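Local coordinates for 450aa long hypothetical fmu protein (Pyrococcus horikoshii, PDB 2YXL) that probably methylates carbon 5 of cytosine in RNA, using S-adenosyl-L-methionine as methyl donor, at residues K154-V165 and T173-N181; D59-V70 and R91-H100. All coordinates share one frame; numbering follows the deposited sequence.

Contact 1 (K154-V165 and T173-N181); sequences KYLAPSWLIERV and TEDFFRSVN
The side-chain amide of Asn181 reaches the backbone of Tyr155 from above its carbonyl plane. ND2 of Asn181 lies 3.0 Å from O of Tyr155, and the bond is almost straight. The acceptor lies in the amide plane of Asn181. A water accepts from the same ND2 and donates to O of Lys154, so ND2 holds one carbonyl directly and its neighbour through the water. OD1 of Asn181 accepts from Arg353, which fixes the other end of the amide.

The apolar part centres on Phe177. Its ring is nearly parallel to that of Tyr155, at 7°, but the two are slid apart, with centroids 5.1 Å from each other. What covers the Phe177 face is CB of Tyr155. Phe176 CD1 lies over the opposite face, so the ring is held between the two. CB of Ala157 comes to 3.6 Å from CE2 of Phe177. Val165 has CG1 anti to its backbone N (chi1 173°), which takes this methyl to 3.7 Å from CG2 of Thr173. Its other branch, CG2, packs on CZ of Phe177.

Leu156, just past the end of helix 147-155, has positive phi, and Pro158 is the N-cap of the next helix. Segments 159-165 and 173-181 run at 125° to each other, two successive helices packed on an aromatic core, leading into strand 186-191 of the ferredoxin-like domain.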
loop_
_atom_site.group_PDB
_atom_site.type_symbol
_atom_site.label_atom_id
_atom_site.label_comp_id
_atom_site.label_asym_id
_atom_site.label_seq_id
_atom_site.Cartn_x
_atom_site.Cartn_y
_atom_site.Cartn_z
ATOM N N LYS A 154 -12.003 -9.074 -17.032
ATOM C CA LYS A 154 -11.037 -8.352 -17.861
ATOM C C LYS A 154 -10.199 -7.357 -17.061
ATOM O O LYS A 154 -8.993 -7.239 -17.284
ATOM C CB LYS A 154 -11.715 -7.655 -19.047
ATOM C CG LYS A 154 -11.807 -8.522 -20.294
ATOM C CD LYS A 154 -11.877 -7.675 -21.563
ATOM C CE LYS A 154 -11.799 -8.545 -22.813
ATOM N NZ LYS A 154 -11.784 -7.737 -24.066
ATOM N N TYR A 155 -10.837 -6.643 -16.136
ATOM C CA TYR A 155 -10.135 -5.649 -15.327
ATOM C C TYR A 155 -9.627 -6.210 -14.002
ATOM O O TYR A 155 -8.830 -5.562 -13.321
ATOM C CB TYR A 155 -11.020 -4.426 -15.065
ATOM C CG TYR A 155 -11.375 -3.606 -16.290
ATOM C CD1 TYR A 155 -12.482 -2.762 -16.277
ATOM C CD2 TYR A 155 -10.612 -3.670 -17.459
ATOM C CE1 TYR A 155 -12.822 -1.998 -17.391
ATOM C CE2 TYR A 155 -10.947 -2.914 -18.580
ATOM C CZ TYR A 155 -12.053 -2.080 -18.536
ATOM O OH TYR A 155 -12.398 -1.326 -19.633
ATOM N N LEU A 156 -10.083 -7.413 -13.651
ATOM C CA LEU A 156 -9.797 -8.035 -12.352
ATOM C C LEU A 156 -10.204 -7.102 -11.207
ATOM O O LEU A 156 -9.411 -6.807 -10.312
ATOM C CB LEU A 156 -8.322 -8.468 -12.242
ATOM C CG LEU A 156 -7.709 -9.318 -13.369
ATOM C CD1 LEU A 156 -6.223 -9.555 -13.131
ATOM C CD2 LEU A 156 -8.437 -10.644 -13.556
ATOM N N ALA A 157 -11.450 -6.638 -11.257
ATOM C CA ALA A 157 -11.960 -5.640 -10.316
ATOM C C ALA A 157 -13.477 -5.760 -10.152
ATOM O O ALA A 157 -14.160 -6.201 -11.079
ATOM C CB ALA A 157 -11.589 -4.234 -10.789
ATOM N N PRO A 158 -14.011 -5.366 -8.976
ATOM C CA PRO A 158 -15.465 -5.417 -8.798
ATOM C C PRO A 158 -16.169 -4.364 -9.649
ATOM O O PRO A 158 -15.604 -3.299 -9.911
ATOM C CB PRO A 158 -15.652 -5.121 -7.309
ATOM C CG PRO A 158 -14.448 -4.352 -6.919
ATOM C CD PRO A 158 -13.324 -4.861 -7.772
ATOM N N SER A 159 -17.391 -4.676 -10.068
ATOM C CA SER A 159 -18.164 -3.837 -10.986
ATOM C C SER A 159 -18.356 -2.394 -10.509
ATOM O O SER A 159 -18.306 -1.463 -11.316
ATOM C CB SER A 159 -19.523 -4.483 -11.275
ATOM O OG SER A 159 -20.127 -3.901 -12.417
ATOM N N TRP A 160 -18.569 -2.216 -9.205
ATOM C CA TRP A 160 -18.761 -0.883 -8.624
ATOM C C TRP A 160 -17.514 -0.013 -8.768
ATOM O O TRP A 160 -17.625 1.193 -8.998
ATOM C CB TRP A 160 -19.196 -0.969 -7.152
ATOM C CG TRP A 160 -18.074 -1.230 -6.173
ATOM C CD1 TRP A 160 -17.668 -2.442 -5.698
ATOM C CD2 TRP A 160 -17.223 -0.251 -5.555
ATOM N NE1 TRP A 160 -16.617 -2.283 -4.824
ATOM C CE2 TRP A 160 -16.323 -0.948 -4.719
ATOM C CE3 TRP A 160 -17.133 1.148 -5.630
ATOM C CZ2 TRP A 160 -15.344 -0.297 -3.958
ATOM C CZ3 TRP A 160 -16.159 1.798 -4.876
ATOM C CH2 TRP A 160 -15.278 1.072 -4.051
ATOM N N LEU A 161 -16.338 -0.629 -8.627
ATOM C CA LEU A 161 -15.068 0.078 -8.753
ATOM C C LEU A 161 -14.825 0.460 -10.207
ATOM O O LEU A 161 -14.474 1.604 -10.498
ATOM C CB LEU A 161 -13.905 -0.777 -8.240
ATOM C CG LEU A 161 -12.763 -0.133 -7.432
ATOM C CD1 LEU A 161 -11.460 -0.876 -7.684
ATOM C CD2 LEU A 161 -12.573 1.365 -7.692
ATOM N N ILE A 162 -15.023 -0.502 -11.109
ATOM C CA ILE A 162 -14.899 -0.273 -12.551
ATOM C C ILE A 162 -15.764 0.907 -12.986
ATOM O O ILE A 162 -15.312 1.779 -13.732
ATOM C CB ILE A 162 -15.284 -1.536 -13.360
ATOM C CG1 ILE A 162 -14.312 -2.681 -13.051
ATOM C CG2 ILE A 162 -15.333 -1.228 -14.859
ATOM C CD1 ILE A 162 -14.736 -4.037 -13.595
ATOM N N GLU A 163 -17.004 0.928 -12.499
ATOM C CA GLU A 163 -17.942 2.005 -12.785
ATOM C C GLU A 163 -17.433 3.337 -12.230
ATOM O O GLU A 163 -17.431 4.351 -12.931
ATOM C CB GLU A 163 -19.322 1.668 -12.205
ATOM C CG GLU A 163 -20.496 2.316 -12.941
ATOM C CD GLU A 163 -20.670 1.793 -14.364
ATOM O OE1 GLU A 163 -20.932 2.617 -15.269
ATOM O OE2 GLU A 163 -20.541 0.566 -14.579
ATOM N N ARG A 164 -16.985 3.313 -10.976
ATOM C CA ARG A 164 -16.487 4.506 -10.290
ATOM C C ARG A 164 -15.225 5.079 -10.945
ATOM O O ARG A 164 -15.066 6.297 -11.016
ATOM C CB ARG A 164 -16.241 4.198 -8.807
ATOM C CG ARG A 164 -16.159 5.414 -7.891
ATOM C CD ARG A 164 -17.515 6.076 -7.688
ATOM N NE ARG A 164 -17.468 7.092 -6.638
ATOM C CZ ARG A 164 -17.855 6.894 -5.379
ATOM N NH1 ARG A 164 -18.335 5.715 -4.996
ATOM N NH2 ARG A 164 -17.769 7.883 -4.500
ATOM N N VAL A 165 -14.338 4.205 -11.423
ATOM C CA VAL A 165 -13.141 4.630 -12.158
ATOM C C VAL A 165 -13.523 5.245 -13.512
ATOM O O VAL A 165 -12.971 6.277 -13.905
ATOM C CB VAL A 165 -12.112 3.473 -12.332
ATOM C CG1 VAL A 165 -10.956 3.891 -13.236
ATOM C CG2 VAL A 165 -11.572 3.022 -10.979
ATOM N N THR A 173 -9.698 4.377 -18.469
ATOM C CA THR A 173 -10.053 3.334 -17.497
ATOM C C THR A 173 -9.322 2.011 -17.746
ATOM O O THR A 173 -8.803 1.401 -16.808
ATOM C CB THR A 173 -11.586 3.098 -17.443
ATOM O OG1 THR A 173 -12.250 4.340 -17.190
ATOM C CG2 THR A 173 -11.959 2.109 -16.344
ATOM N N GLU A 174 -9.282 1.576 -19.005
ATOM C CA GLU A 174 -8.606 0.332 -19.377
ATOM C C GLU A 174 -7.107 0.383 -19.066
ATOM O O GLU A 174 -6.554 -0.566 -18.510
ATOM C CB GLU A 174 -8.848 0.002 -20.855
ATOM C CG GLU A 174 -8.364 -1.385 -21.277
ATOM C CD GLU A 174 -8.793 -1.779 -22.685
ATOM O OE1 GLU A 174 -9.020 -2.986 -22.912
ATOM O OE2 GLU A 174 -8.904 -0.898 -23.564
ATOM N N ASP A 175 -6.464 1.496 -19.415
ATOM C CA ASP A 175 -5.037 1.692 -19.154
ATOM C C ASP A 175 -4.713 1.714 -17.660
ATOM O O ASP A 175 -3.684 1.172 -17.236
ATOM C CB ASP A 175 -4.528 2.969 -19.829
ATOM C CG ASP A 175 -4.377 2.817 -21.333
ATOM O OD1 ASP A 175 -3.986 1.721 -21.793
ATOM O OD2 ASP A 175 -4.638 3.802 -22.057
ATOM N N PHE A 176 -5.596 2.333 -16.875
ATOM C CA PHE A 176 -5.460 2.370 -15.419
ATOM C C PHE A 176 -5.410 0.964 -14.837
ATOM O O PHE A 176 -4.508 0.639 -14.060
ATOM C CB PHE A 176 -6.604 3.161 -14.777
ATOM C CG PHE A 176 -6.655 3.045 -13.274
ATOM C CD1 PHE A 176 -7.511 2.133 -12.661
ATOM C CD2 PHE A 176 -5.840 3.841 -12.472
ATOM C CE1 PHE A 176 -7.557 2.018 -11.274
ATOM C CE2 PHE A 176 -5.879 3.733 -11.084
ATOM C CZ PHE A 176 -6.742 2.818 -10.483
ATOM N N PHE A 177 -6.381 0.136 -15.214
ATOM C CA PHE A 177 -6.435 -1.232 -14.713
ATOM C C PHE A 177 -5.291 -2.090 -15.241
ATOM O O PHE A 177 -4.798 -2.956 -14.529
ATOM C CB PHE A 177 -7.807 -1.873 -14.952
ATOM C CG PHE A 177 -8.864 -1.393 -13.998
ATOM C CD1 PHE A 177 -9.865 -0.526 -14.423
ATOM C CD2 PHE A 177 -8.840 -1.782 -12.661
ATOM C CE1 PHE A 177 -10.839 -0.068 -13.538
ATOM C CE2 PHE A 177 -9.804 -1.323 -11.770
ATOM C CZ PHE A 177 -10.809 -0.468 -12.210
ATOM N N ARG A 178 -4.854 -1.828 -16.470
ATOM C CA ARG A 178 -3.644 -2.458 -16.995
ATOM C C ARG A 178 -2.422 -2.162 -16.123
ATOM O O ARG A 178 -1.701 -3.082 -15.738
ATOM C CB ARG A 178 -3.390 -2.063 -18.453
ATOM C CG ARG A 178 -4.064 -2.992 -19.455
ATOM C CD ARG A 178 -3.438 -2.883 -20.835
ATOM N NE ARG A 178 -3.904 -1.700 -21.558
ATOM C CZ ARG A 178 -4.845 -1.713 -22.502
ATOM N NH1 ARG A 178 -5.433 -2.853 -22.853
ATOM N NH2 ARG A 178 -5.198 -0.579 -23.100
ATOM N N SER A 179 -2.216 -0.887 -15.791
ATOM C CA SER A 179 -1.086 -0.482 -14.950
ATOM C C SER A 179 -1.122 -1.029 -13.516
ATOM O O SER A 179 -0.069 -1.271 -12.929
ATOM C CB SER A 179 -0.932 1.037 -14.928
ATOM O OG SER A 179 -2.020 1.655 -14.263
ATOM N N VAL A 180 -2.316 -1.218 -12.954
ATOM C CA VAL A 180 -2.433 -1.818 -11.615
ATOM C C VAL A 180 -2.512 -3.351 -11.659
ATOM O O VAL A 180 -2.543 -4.008 -10.617
ATOM C CB VAL A 180 -3.598 -1.211 -10.757
ATOM C CG1 VAL A 180 -3.387 0.282 -10.527
ATOM C CG2 VAL A 180 -4.965 -1.489 -11.377
ATOM N N ASN A 181 -2.521 -3.908 -12.870
ATOM C CA ASN A 181 -2.525 -5.361 -13.061
ATOM C C ASN A 181 -1.184 -5.970 -13.472
ATOM O O ASN A 181 -1.035 -7.191 -13.448
ATOM C CB ASN A 181 -3.615 -5.782 -14.054
ATOM C CG ASN A 181 -5.015 -5.669 -13.472
ATOM O OD1 ASN A 181 -5.194 -5.545 -12.260
ATOM N ND2 ASN A 181 -6.018 -5.702 -14.340
HETATM O O HOH W 1 -6.593 -5.360 -17.167
#

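Contact 2 (D59-V70 and R91-H100); sequences DIMKKQGLIDKV and RVAVDIALFH
Arg91 and Asp95 of helix 84-99 sit as knobs in holes of helix 47-75, within the N-terminal helical bundle. Segments 59-70 and 91-99 cross at 95°, their axes 9.8 Å apart at closest approach.

The salt bridges come first. Arg91 grips Asp68 side-on. NE of Arg91 bonds OD1 of Asp68 at 2.9 Å, and NH2 of Arg91 bonds OD2 of Asp68 at 2.8 Å, each on a syn lone pair. Gln64 lies over one face of the guanidinium, its amide stacked nearly parallel to it. NH1 of Arg91 pairs with Glu26, so a second acid shares the charge. With an alanine here, Asp68 would probably lose its charged mate and Gln64 the flat group it stacks on.

A second polar group gathers round Asp59, whose CG is anti to the backbone N (chi1 -162°), which brings OD2 of Asp59 up to Asp95. This OD2 of Asp59 lies 2.7 Å from OD2 of Asp95. Lys63 bonds OD1 of Asp59 within its own helix and may offset some of the negative charge. His100 NE2 gives a weak bond to OD1 of Asp95.

The apolar contacts fill the rest. CD1 of Ile60 meets CG2 of Val92. Val70 CG1 and Ile67 CG2 both touch CG1 of Val94, and Leu98 CD1 reaches CG2 of Val70.

The cation-pi contact lies at the end of helix 84-99. NZ of Lys63 stands over the face of the Phe99 ring, 3.5 Å from its centroid, with Leu98 CB against the opposite face.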
loop_
_atom_site.group_PDB
_atom_site.type_symbol
_atom_site.label_atom_id
_atom_site.label_comp_id
_atom_site.label_asym_id
_atom_site.label_seq_id
_atom_site.Cartn_x
_atom_site.Cartn_y
_atom_site.Cartn_z
ATOM N N ASP A 59 -0.953 -12.668 -7.444
ATOM C CA ASP A 59 -2.007 -13.147 -8.331
ATOM C C ASP A 59 -3.284 -13.440 -7.536
ATOM O O ASP A 59 -4.387 -13.125 -7.990
ATOM C CB ASP A 59 -1.542 -14.395 -9.088
ATOM C CG ASP A 59 -2.391 -14.690 -10.311
ATOM O OD1 ASP A 59 -2.530 -13.804 -11.176
ATOM O OD2 ASP A 59 -2.905 -15.819 -10.420
ATOM N N ILE A 60 -3.126 -14.033 -6.351
ATOM C CA ILE A 60 -4.255 -14.315 -5.463
ATOM C C ILE A 60 -4.864 -13.009 -4.930
ATOM O O ILE A 60 -6.085 -12.828 -4.970
ATOM C CB ILE A 60 -3.861 -15.259 -4.286
ATOM C CG1 ILE A 60 -3.448 -16.641 -4.814
ATOM C CG2 ILE A 60 -5.012 -15.392 -3.287
ATOM C CD1 ILE A 60 -2.688 -17.502 -3.822
ATOM N N MET A 61 -4.014 -12.108 -4.443
ATOM C CA MET A 61 -4.471 -10.815 -3.936
ATOM C C MET A 61 -5.252 -10.050 -5.002
ATOM O O MET A 61 -6.337 -9.536 -4.735
ATOM C CB MET A 61 -3.291 -9.971 -3.422
ATOM C CG MET A 61 -2.614 -10.523 -2.168
ATOM S SD MET A 61 -3.797 -10.877 -0.855
ATOM C CE MET A 61 -2.724 -11.429 0.466
ATOM N N LYS A 62 -4.699 -10.009 -6.211
ATOM C CA LYS A 62 -5.295 -9.303 -7.342
ATOM C C LYS A 62 -6.667 -9.855 -7.746
ATOM O O LYS A 62 -7.571 -9.084 -8.068
ATOM C CB LYS A 62 -4.319 -9.333 -8.523
ATOM C CG LYS A 62 -4.717 -8.528 -9.746
ATOM C CD LYS A 62 -3.515 -8.266 -10.656
ATOM C CE LYS A 62 -2.884 -9.556 -11.194
ATOM N NZ LYS A 62 -1.643 -9.284 -11.994
ATOM N N LYS A 63 -6.819 -11.178 -7.709
ATOM C CA LYS A 63 -8.038 -11.839 -8.187
ATOM C C LYS A 63 -8.924 -12.369 -7.052
ATOM O O LYS A 63 -9.860 -13.139 -7.296
ATOM C CB LYS A 63 -7.675 -12.985 -9.133
ATOM C CG LYS A 63 -6.827 -12.571 -10.316
ATOM C CD LYS A 63 -6.268 -13.787 -11.031
ATOM C CE LYS A 63 -5.478 -13.381 -12.263
ATOM N NZ LYS A 63 -4.770 -14.551 -12.846
ATOM N N GLN A 64 -8.631 -11.936 -5.827
ATOM C CA GLN A 64 -9.248 -12.474 -4.612
ATOM C C GLN A 64 -10.762 -12.631 -4.717
ATOM O O GLN A 64 -11.302 -13.709 -4.437
ATOM C CB GLN A 64 -8.891 -11.594 -3.411
ATOM C CG GLN A 64 -9.024 -12.283 -2.066
ATOM C CD GLN A 64 -8.995 -11.308 -0.904
ATOM O OE1 GLN A 64 -8.092 -11.351 -0.069
ATOM N NE2 GLN A 64 -9.985 -10.422 -0.845
ATOM N N GLY A 65 -11.433 -11.558 -5.130
ATOM C CA GLY A 65 -12.889 -11.539 -5.239
ATOM C C GLY A 65 -13.433 -12.506 -6.270
ATOM O O GLY A 65 -14.525 -13.051 -6.108
ATOM N N LEU A 66 -12.667 -12.716 -7.335
ATOM C CA LEU A 66 -13.058 -13.634 -8.394
ATOM C C LEU A 66 -12.818 -15.080 -7.962
ATOM O O LEU A 66 -13.657 -15.956 -8.198
ATOM C CB LEU A 66 -12.316 -13.298 -9.690
ATOM C CG LEU A 66 -12.651 -11.935 -10.316
ATOM C CD1 LEU A 66 -11.575 -11.488 -11.305
ATOM C CD2 LEU A 66 -14.027 -11.947 -10.980
ATOM N N ILE A 67 -11.678 -15.312 -7.315
ATOM C CA ILE A 67 -11.361 -16.605 -6.710
ATOM C C ILE A 67 -12.455 -17.030 -5.716
ATOM O O ILE A 67 -12.920 -18.176 -5.743
ATOM C CB ILE A 67 -9.950 -16.582 -6.049
ATOM C CG1 ILE A 67 -8.858 -16.581 -7.132
ATOM C CG2 ILE A 67 -9.764 -17.756 -5.091
ATOM C CD1 ILE A 67 -7.457 -16.218 -6.645
ATOM N N ASP A 68 -12.878 -16.093 -4.866
ATOM C CA ASP A 68 -13.932 -16.339 -3.879
ATOM C C ASP A 68 -15.257 -16.751 -4.523
ATOM O O ASP A 68 -15.916 -17.672 -4.034
ATOM C CB ASP A 68 -14.132 -15.118 -2.967
ATOM C CG ASP A 68 -12.970 -14.904 -1.989
ATOM O OD1 ASP A 68 -12.058 -15.763 -1.913
ATOM O OD2 ASP A 68 -12.972 -13.867 -1.288
ATOM N N LYS A 69 -15.637 -16.087 -5.617
ATOM C CA LYS A 69 -16.838 -16.464 -6.376
ATOM C C LYS A 69 -16.773 -17.898 -6.899
ATOM O O LYS A 69 -17.794 -18.587 -6.942
ATOM C CB LYS A 69 -17.093 -15.510 -7.543
ATOM C CG LYS A 69 -17.670 -14.163 -7.145
ATOM C CD LYS A 69 -18.191 -13.404 -8.363
ATOM C CE LYS A 69 -18.228 -11.899 -8.115
ATOM N NZ LYS A 69 -19.106 -11.524 -6.966
ATOM N N VAL A 70 -15.578 -18.335 -7.297
ATOM C CA VAL A 70 -15.360 -19.715 -7.728
ATOM C C VAL A 70 -15.508 -20.676 -6.548
ATOM O O VAL A 70 -16.170 -21.713 -6.663
ATOM C CB VAL A 70 -13.976 -19.905 -8.414
ATOM C CG1 VAL A 70 -13.662 -21.389 -8.618
ATOM C CG2 VAL A 70 -13.924 -19.157 -9.745
ATOM N N ARG A 91 -8.117 -20.649 -1.554
ATOM C CA ARG A 91 -7.686 -19.579 -2.456
ATOM C C ARG A 91 -6.414 -19.956 -3.222
ATOM O O ARG A 91 -6.317 -19.751 -4.434
ATOM C CB ARG A 91 -7.480 -18.271 -1.686
ATOM C CG ARG A 91 -8.773 -17.566 -1.312
ATOM C CD ARG A 91 -8.547 -16.433 -0.322
ATOM N NE ARG A 91 -9.750 -15.610 -0.184
ATOM C CZ ARG A 91 -9.896 -14.604 0.676
ATOM N NH1 ARG A 91 -8.918 -14.267 1.510
ATOM N NH2 ARG A 91 -11.038 -13.931 0.703
ATOM N N VAL A 92 -5.451 -20.518 -2.499
ATOM C CA VAL A 92 -4.199 -20.978 -3.074
ATOM C C VAL A 92 -4.443 -22.068 -4.127
ATOM O O VAL A 92 -3.894 -22.004 -5.238
ATOM C CB VAL A 92 -3.237 -21.473 -1.961
ATOM C CG1 VAL A 92 -2.078 -22.283 -2.538
ATOM C CG2 VAL A 92 -2.718 -20.292 -1.144
ATOM N N ALA A 93 -5.282 -23.044 -3.781
ATOM C CA ALA A 93 -5.568 -24.177 -4.664
ATOM C C ALA A 93 -6.324 -23.769 -5.929
ATOM O O ALA A 93 -5.994 -24.227 -7.023
ATOM C CB ALA A 93 -6.323 -25.273 -3.914
ATOM N N VAL A 94 -7.329 -22.910 -5.774
ATOM C CA VAL A 94 -8.125 -22.426 -6.906
ATOM C C VAL A 94 -7.264 -21.606 -7.871
ATOM O O VAL A 94 -7.362 -21.769 -9.088
ATOM C CB VAL A 94 -9.374 -21.622 -6.437
ATOM C CG1 VAL A 94 -10.013 -20.853 -7.597
ATOM C CG2 VAL A 94 -10.395 -22.557 -5.786
ATOM N N ASP A 95 -6.410 -20.748 -7.321
ATOM C CA ASP A 95 -5.507 -19.932 -8.130
ATOM C C ASP A 95 -4.489 -20.778 -8.896
ATOM O O ASP A 95 -4.211 -20.522 -10.073
ATOM C CB ASP A 95 -4.778 -18.916 -7.254
ATOM C CG ASP A 95 -4.014 -17.899 -8.062
ATOM O OD1 ASP A 95 -2.766 -17.905 -8.001
ATOM O OD2 ASP A 95 -4.659 -17.097 -8.768
ATOM N N ILE A 96 -3.935 -21.783 -8.221
ATOM C CA ILE A 96 -2.948 -22.666 -8.832
ATOM C C ILE A 96 -3.589 -23.521 -9.930
ATOM O O ILE A 96 -3.024 -23.664 -11.017
ATOM C CB ILE A 96 -2.187 -23.504 -7.769
ATOM C CG1 ILE A 96 -1.124 -22.630 -7.092
ATOM C CG2 ILE A 96 -1.531 -24.723 -8.394
ATOM C CD1 ILE A 96 -0.473 -23.245 -5.867
ATOM N N ALA A 97 -4.779 -24.051 -9.650
ATOM C CA ALA A 97 -5.499 -24.901 -10.602
ATOM C C ALA A 97 -5.988 -24.147 -11.841
ATOM O O ALA A 97 -5.922 -24.671 -12.951
ATOM C CB ALA A 97 -6.663 -25.609 -9.921
ATOM N N LEU A 98 -6.472 -22.923 -11.649
ATOM C CA LEU A 98 -7.041 -22.149 -12.753
ATOM C C LEU A 98 -6.004 -21.438 -13.612
ATOM O O LEU A 98 -6.202 -21.290 -14.817
ATOM C CB LEU A 98 -8.057 -21.119 -12.244
ATOM C CG LEU A 98 -9.395 -21.567 -11.645
ATOM C CD1 LEU A 98 -10.278 -20.343 -11.421
ATOM C CD2 LEU A 98 -10.110 -22.594 -12.517
ATOM N N PHE A 99 -4.906 -21.001 -13.001
ATOM C CA PHE A 99 -4.003 -20.067 -13.675
ATOM C C PHE A 99 -2.561 -20.529 -13.899
ATOM O O PHE A 99 -1.923 -20.096 -14.853
ATOM C CB PHE A 99 -4.006 -18.713 -12.950
ATOM C CG PHE A 99 -5.369 -18.085 -12.844
ATOM C CD1 PHE A 99 -6.000 -17.557 -13.970
ATOM C CD2 PHE A 99 -6.020 -18.015 -11.618
ATOM C CE1 PHE A 99 -7.260 -16.976 -13.874
ATOM C CE2 PHE A 99 -7.280 -17.436 -11.511
ATOM C CZ PHE A 99 -7.902 -16.917 -12.640
ATOM N N HIS A 100 -2.050 -21.401 -13.037
ATOM C CA HIS A 100 -0.611 -21.674 -13.025
ATOM C C HIS A 100 -0.178 -23.063 -13.489
ATOM O O HIS A 100 1.004 -23.398 -13.396
ATOM C CB HIS A 100 -0.012 -21.329 -11.659
ATOM C CG HIS A 100 -0.306 -19.931 -11.215
ATOM N ND1 HIS A 100 0.170 -18.824 -11.884
ATOM C CD2 HIS A 100 -1.040 -19.461 -10.178
ATOM C CE1 HIS A 100 -0.256 -17.732 -11.275
ATOM N NE2 HIS A 100 -0.989 -18.090 -10.236
#

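How the contacts relate
Contact 2 closes before contact 1 opens along the chain, and their centres are 17 Å apart. They touch through helix 47-75. Its Lys62 takes no part across contact 2, but NZ of Lys62 lies 2.6 Å from O of Asn181, a probable hydrogen bond. Leu156 packs beside it, with CD1 3.8 Å from CG of Lys62 and CD2 4.0 Å from CD1 of Leu66. Contact 1 also joins the catalytic part, through Arg353 to Asn181 and Arg164 to Glu358. The side chain of Phe176 is about 11 Å from that of Cys390, the predicted nucleophile. Contact 2 lies away from the annotated sites and belongs to the bundle.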